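PDB 3SVT: short-chain type dehydrogenase/reductase from Mycobacterium ulcerans, which probably catalyses an NAD(P)-dependent oxidation or reduction, as expected of a short-chain dehydrogenase/reductase. Local coordinates for the interface of chains A and B and the interface of chains A and C. Sequence-based numbering; all coordinates share one arbitrary frame. Chains: chain A/B/C, Short-chain type dehydrogenase/reductase.

Contact 1: the interface of chains A and B. Residues chain A 109, 277-280; chain B 139, 181-182, 184-185.
The hydroxyl OG of B:Ser185 is gripped twice by A:Arg278. It donates a short hydrogen bond to the backbone carbonyl, 2.5 Å from B:Ser185 OG to A:Arg278 O. OG also accepts a bond from the guanidinium nitrogen, A:Arg278 NH1 to B:Ser185 OG, at 3.0 Å and 163° at the hydrogen. That bond lies nearly in the guanidinium plane. The side chain of A:Arg278 wraps around the hydroxyl: CG sits between the backbone N and the carbonyl carbon (chi1 72°), the chain runs extended to NE, and it then turns at chi4 (76°) to bring NH1 back to OG. One residue thus offers both an acceptor and a donor to one oxygen. The methyl of B:Ala184 packs alongside this arm, with its CB 3.9 Å from A:Arg278 CB. Further along the tail, CD2 of B:Leu182 touches A:Gly279 CA at 3.9 Å. Branch CG1 of B:Val139 meets the carbonyl carbon of A:Gly279 and, at 3.8 Å, A:Leu280 CA. A water joins two backbone carbonyls, A:Leu277 O and B:Glu181 O. The C-terminal 3-10 turn 276-278 of chain A and the residues after it lie against helices 113-140 and 163-182 and the 3-10 turn 183-185 of chain B, in a two-fold symmetric interface.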
# COMPACT_ATOMS: atom_id res chain seq x y z
N THR A 109 -24.51 3.75 8.23
CA THR A 109 -25.61 4.67 8.58
C THR A 109 -26.44 4.26 9.80
O THR A 109 -27.22 5.07 10.33
CB THR A 109 -26.53 4.90 7.38
OG1 THR A 109 -26.92 3.64 6.83
CG2 THR A 109 -25.79 5.71 6.32
N LEU A 277 -28.68 -1.55 3.45
CA LEU A 277 -27.27 -1.95 3.27
C LEU A 277 -26.48 -1.04 2.33
O LEU A 277 -25.26 -1.14 2.26
CB LEU A 277 -27.19 -3.40 2.76
CG LEU A 277 -27.73 -4.50 3.69
CD1 LEU A 277 -27.56 -5.87 3.01
CD2 LEU A 277 -27.08 -4.47 5.06
N ARG A 278 -27.17 -0.16 1.61
CA ARG A 278 -26.52 0.89 0.83
C ARG A 278 -26.78 2.26 1.46
O ARG A 278 -26.61 3.28 0.81
CB ARG A 278 -26.99 0.84 -0.64
CG ARG A 278 -28.39 1.29 -0.85
CD ARG A 278 -28.76 1.25 -2.32
NE ARG A 278 -30.20 1.37 -2.40
CZ ARG A 278 -30.89 2.50 -2.24
NH1 ARG A 278 -30.28 3.67 -2.03
NH2 ARG A 278 -32.21 2.45 -2.32
N GLY A 279 -27.20 2.26 2.73
CA GLY A 279 -27.25 3.49 3.53
C GLY A 279 -28.62 4.17 3.67
O GLY A 279 -28.72 5.23 4.28
N LEU A 280 -29.69 3.58 3.14
CA LEU A 280 -31.01 4.21 3.27
C LEU A 280 -31.55 4.03 4.68
O LEU A 280 -31.58 2.90 5.19
CB LEU A 280 -32.02 3.66 2.25
CG LEU A 280 -33.35 4.41 2.15
CD1 LEU A 280 -33.14 5.91 1.84
CD2 LEU A 280 -34.32 3.76 1.12
N VAL B 139 -27.56 9.85 0.96
CA VAL B 139 -28.28 8.73 0.37
C VAL B 139 -29.72 9.09 -0.03
O VAL B 139 -30.14 8.82 -1.15
CB VAL B 139 -28.27 7.51 1.31
CG1 VAL B 139 -29.21 6.45 0.79
CG2 VAL B 139 -26.84 6.93 1.44
N GLU B 181 -19.57 0.63 0.95
CA GLU B 181 -20.96 0.52 1.34
C GLU B 181 -21.92 1.43 0.59
O GLU B 181 -23.06 1.04 0.38
CB GLU B 181 -21.15 0.77 2.86
CG GLU B 181 -20.69 -0.37 3.73
CD GLU B 181 -20.96 -0.16 5.22
OE1 GLU B 181 -21.92 0.57 5.58
OE2 GLU B 181 -20.22 -0.75 6.04
N LEU B 182 -21.48 2.66 0.28
CA LEU B 182 -22.39 3.71 -0.14
C LEU B 182 -22.38 3.99 -1.66
O LEU B 182 -23.21 4.78 -2.13
CB LEU B 182 -22.11 5.02 0.65
CG LEU B 182 -22.21 5.01 2.19
CD1 LEU B 182 -21.78 6.36 2.79
CD2 LEU B 182 -23.63 4.64 2.62
N ALA B 184 -23.39 2.27 -4.19
CA ALA B 184 -24.66 1.89 -4.77
C ALA B 184 -25.71 3.01 -4.66
O ALA B 184 -26.72 2.98 -5.39
CB ALA B 184 -25.18 0.60 -4.09
N SER B 185 -25.53 3.92 -3.71
CA SER B 185 -26.40 5.09 -3.50
C SER B 185 -25.77 6.38 -4.05
O SER B 185 -26.23 7.51 -3.75
CB SER B 185 -26.70 5.29 -2.01
OG SER B 185 -27.38 4.16 -1.42
O HOH W 1 -23.89 -1.36 -0.27

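Contact 2: the interface of chains A and C. Residues chain A 221, 223, 229, 232; chain C 188, 240, 243-244.
The guanidinium of A:Arg223 has the CD1 edge of the C:Phe244 ring over one face and A:Asp229 and C:Ser243 at its edge. Here the loop with A:Leu221 and A:Arg223 and helix 227-238 meet the loop after 3-10 helix 240-242 of chain C. C:Phe244 CD1 lies 3.6 Å above the guanidinium plane of A:Arg223, offset toward the rim. The planes are 28° apart, so the ring leans over the guanidinium and does not lie flat on it. Within chain A, A:Asp229 receives the guanidinium end-on. NH1 of A:Arg223 forms a salt bridge to carboxylate OD2 of A:Asp229 at 2.9 Å, and NH2 bonds to OD1, both on the syn side. This paired grip should fix the rotation of the guanidinium. The carboxylate packs on the partner, with A:Asp229 CG 3.6 Å from C:Phe244 CB. C:Phe244 CG is anti to the backbone N (chi1 -156°), and this carries the ring toward the backbone of A:Arg223. Methyl CD1 of A:Leu221 reaches C:Phe244 CA at 3.9 Å. NH2 of A:Arg223 also hydrogen-bonds across the two-fold symmetric interface to the hydroxyl OG of C:Ser243, at 3.1 Å. That hydroxyl donates to C:Asp240 O. A water 2.6 Å from A:Asp229 OD1 also binds A:Asn232 ND2, C:Ser243 OG and C:Asp240 O.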
# COMPACT_ATOMS: atom_id res chain seq x y z
N LEU A 221 -5.98 -20.11 -1.91
CA LEU A 221 -5.71 -21.46 -1.37
C LEU A 221 -7.01 -22.22 -1.02
O LEU A 221 -7.87 -21.67 -0.37
CB LEU A 221 -4.76 -21.38 -0.17
CG LEU A 221 -3.28 -21.15 -0.44
CD1 LEU A 221 -2.50 -21.22 0.87
CD2 LEU A 221 -2.71 -22.12 -1.48
N ARG A 223 -8.53 -23.89 1.18
CA ARG A 223 -8.89 -24.29 2.52
C ARG A 223 -9.05 -23.08 3.43
O ARG A 223 -8.61 -21.97 3.13
CB ARG A 223 -7.86 -25.25 3.11
CG ARG A 223 -6.55 -24.61 3.62
CD ARG A 223 -5.77 -25.65 4.42
NE ARG A 223 -4.40 -25.28 4.72
CZ ARG A 223 -4.01 -24.54 5.76
NH1 ARG A 223 -4.90 -24.03 6.62
NH2 ARG A 223 -2.73 -24.30 5.94
N ASP A 229 -1.71 -21.96 11.87
CA ASP A 229 -1.15 -21.12 10.81
C ASP A 229 -0.71 -19.76 11.37
O ASP A 229 0.40 -19.27 11.09
CB ASP A 229 -2.17 -20.89 9.67
CG ASP A 229 -2.61 -22.19 8.99
OD1 ASP A 229 -1.75 -23.08 8.76
OD2 ASP A 229 -3.83 -22.30 8.65
N ASN A 232 2.17 -20.25 14.03
CA ASN A 232 3.44 -20.45 13.32
C ASN A 232 4.09 -19.12 12.92
O ASN A 232 5.28 -18.90 13.15
CB ASN A 232 3.24 -21.26 12.04
CG ASN A 232 3.04 -22.73 12.29
OD1 ASN A 232 3.38 -23.25 13.35
ND2 ASN A 232 2.52 -23.43 11.29
N ARG C 188 2.09 -21.78 -3.51
CA ARG C 188 2.18 -20.49 -2.84
C ARG C 188 3.28 -19.66 -3.49
O ARG C 188 4.31 -20.20 -3.90
CB ARG C 188 2.45 -20.68 -1.35
CG ARG C 188 1.46 -21.69 -0.73
CD ARG C 188 1.63 -21.87 0.74
NE ARG C 188 2.82 -22.64 1.13
CZ ARG C 188 3.96 -22.12 1.58
NH1 ARG C 188 4.14 -20.78 1.65
NH2 ARG C 188 4.94 -22.95 1.96
N ASP C 240 6.36 -25.82 5.63
CA ASP C 240 4.96 -26.06 5.90
C ASP C 240 4.40 -25.17 7.01
O ASP C 240 3.18 -25.04 7.14
CB ASP C 240 4.73 -27.52 6.27
CG ASP C 240 5.08 -28.49 5.14
OD1 ASP C 240 5.25 -28.06 3.97
OD2 ASP C 240 5.16 -29.70 5.42
N SER C 243 2.22 -22.60 5.28
CA SER C 243 1.34 -23.22 4.27
C SER C 243 0.03 -22.47 3.98
O SER C 243 -0.70 -22.79 3.03
CB SER C 243 1.03 -24.67 4.68
OG SER C 243 0.32 -24.71 5.90
N PHE C 244 -0.31 -21.50 4.81
CA PHE C 244 -1.45 -20.64 4.54
C PHE C 244 -0.99 -19.23 4.17
O PHE C 244 -1.81 -18.29 4.15
CB PHE C 244 -2.38 -20.57 5.76
CG PHE C 244 -3.77 -20.21 5.44
CD1 PHE C 244 -4.51 -20.99 4.55
CD2 PHE C 244 -4.39 -19.14 6.07
CE1 PHE C 244 -5.82 -20.68 4.24
CE2 PHE C 244 -5.70 -18.83 5.77
CZ PHE C 244 -6.41 -19.60 4.85
O HOH W 2 0.83 -23.30 8.56

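Contact 3: the interface of chains A and B. Residues chain A 279-281; chain B 136, 139-140.
A:Val281 packs its CG2 methyl onto the aliphatic stem of B:Arg136, 3.6 Å from CG. This is the C-terminal tail of a short-chain dehydrogenase/reductase subunit, laid against the end of helix 113-140 of its neighbour. The valine crosses the arginine at about a right angle. Extended from CG to NE, the arginine lays CB, CG and CD alongside the methyl. The other branch, A:Val281 CG1, lies farther along this chain, 4.0 Å from B:Arg136 NE. On the other side of the tail, methyl CD1 of A:Leu280 meets CG of B:Arg140 at 3.8 Å. These side chains also cross at about a right angle. B:Val139 lies on the helix between the two arginines. Between these two apolar contacts a water binds the backbone at A:Gly279 O, A:Val281 N and B:Arg136 O, and it lies 2.6 Å from B:Arg136 O. It thus links two points of the tail to a carbonyl near the helix end. At the rim, the terminal carboxylate oxygen A:Val281 OXT accepts a hydrogen bond from B:Arg140 NH1 at 2.9 Å. The angle at the hydrogen is 144°, and OXT lies in the guanidinium plane. B:Arg140 bends at chi3 (66°), which turns its guanidinium back toward the C-terminus of chain A.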
# COMPACT_ATOMS: atom_id res chain seq x y z
N GLY A 279 -27.20 2.26 2.73
CA GLY A 279 -27.25 3.49 3.53
C GLY A 279 -28.62 4.17 3.67
O GLY A 279 -28.72 5.23 4.28
N LEU A 280 -29.69 3.58 3.14
CA LEU A 280 -31.01 4.21 3.27
C LEU A 280 -31.55 4.03 4.68
O LEU A 280 -31.58 2.90 5.19
CB LEU A 280 -32.02 3.66 2.25
CG LEU A 280 -33.35 4.41 2.15
CD1 LEU A 280 -33.14 5.91 1.84
CD2 LEU A 280 -34.32 3.76 1.12
N VAL A 281 -31.95 5.14 5.31
CA VAL A 281 -32.78 5.07 6.53
C VAL A 281 -34.12 5.77 6.29
O VAL A 281 -35.00 5.63 7.13
CB VAL A 281 -32.08 5.68 7.77
CG1 VAL A 281 -30.84 4.89 8.13
CG2 VAL A 281 -31.78 7.16 7.56
OXT VAL A 281 -34.36 6.46 5.26
N ARG B 136 -26.57 9.53 5.73
CA ARG B 136 -28.01 9.28 5.71
C ARG B 136 -28.74 10.21 4.73
O ARG B 136 -29.59 9.77 3.97
CB ARG B 136 -28.64 9.42 7.08
CG ARG B 136 -28.35 8.27 8.00
CD ARG B 136 -28.83 8.62 9.40
NE ARG B 136 -28.71 7.50 10.32
CZ ARG B 136 -29.26 7.45 11.52
NH1 ARG B 136 -30.02 8.46 11.96
NH2 ARG B 136 -29.09 6.37 12.28
N VAL B 139 -27.56 9.85 0.96
CA VAL B 139 -28.28 8.73 0.37
C VAL B 139 -29.72 9.09 -0.03
O VAL B 139 -30.14 8.82 -1.15
CB VAL B 139 -28.27 7.51 1.31
CG1 VAL B 139 -29.21 6.45 0.79
CG2 VAL B 139 -26.84 6.93 1.44
N ARG B 140 -30.51 9.63 0.91
CA ARG B 140 -31.91 10.01 0.62
C ARG B 140 -32.03 11.01 -0.54
O ARG B 140 -32.97 10.95 -1.32
CB ARG B 140 -32.58 10.57 1.90
CG ARG B 140 -32.82 9.53 2.98
CD ARG B 140 -33.05 10.08 4.38
NE ARG B 140 -34.31 10.83 4.51
CZ ARG B 140 -35.50 10.35 4.89
NH1 ARG B 140 -35.67 9.06 5.19
NH2 ARG B 140 -36.53 11.17 4.98
O HOH W 3 -30.53 7.33 4.38

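Contacts 1 and 3 are neighbouring parts of the A-B interface, with centres of their C-alpha atoms about 6 Å apart. They share A:Gly279, A:Leu280 and B:Val139, and together they follow the C-terminal tail of chain A over chain B. Contact 2 belongs to the A-C interface, about 36 Å from contact 1 and about 41 Å from contact 3 between the same kind of centres. It uses other elements, among them helix 227-238. Chain A therefore joins two partners through separate surfaces. Each interface is two-fold symmetric, consistent with the deposited four-copy assembly and with the tetramers common among these enzymes.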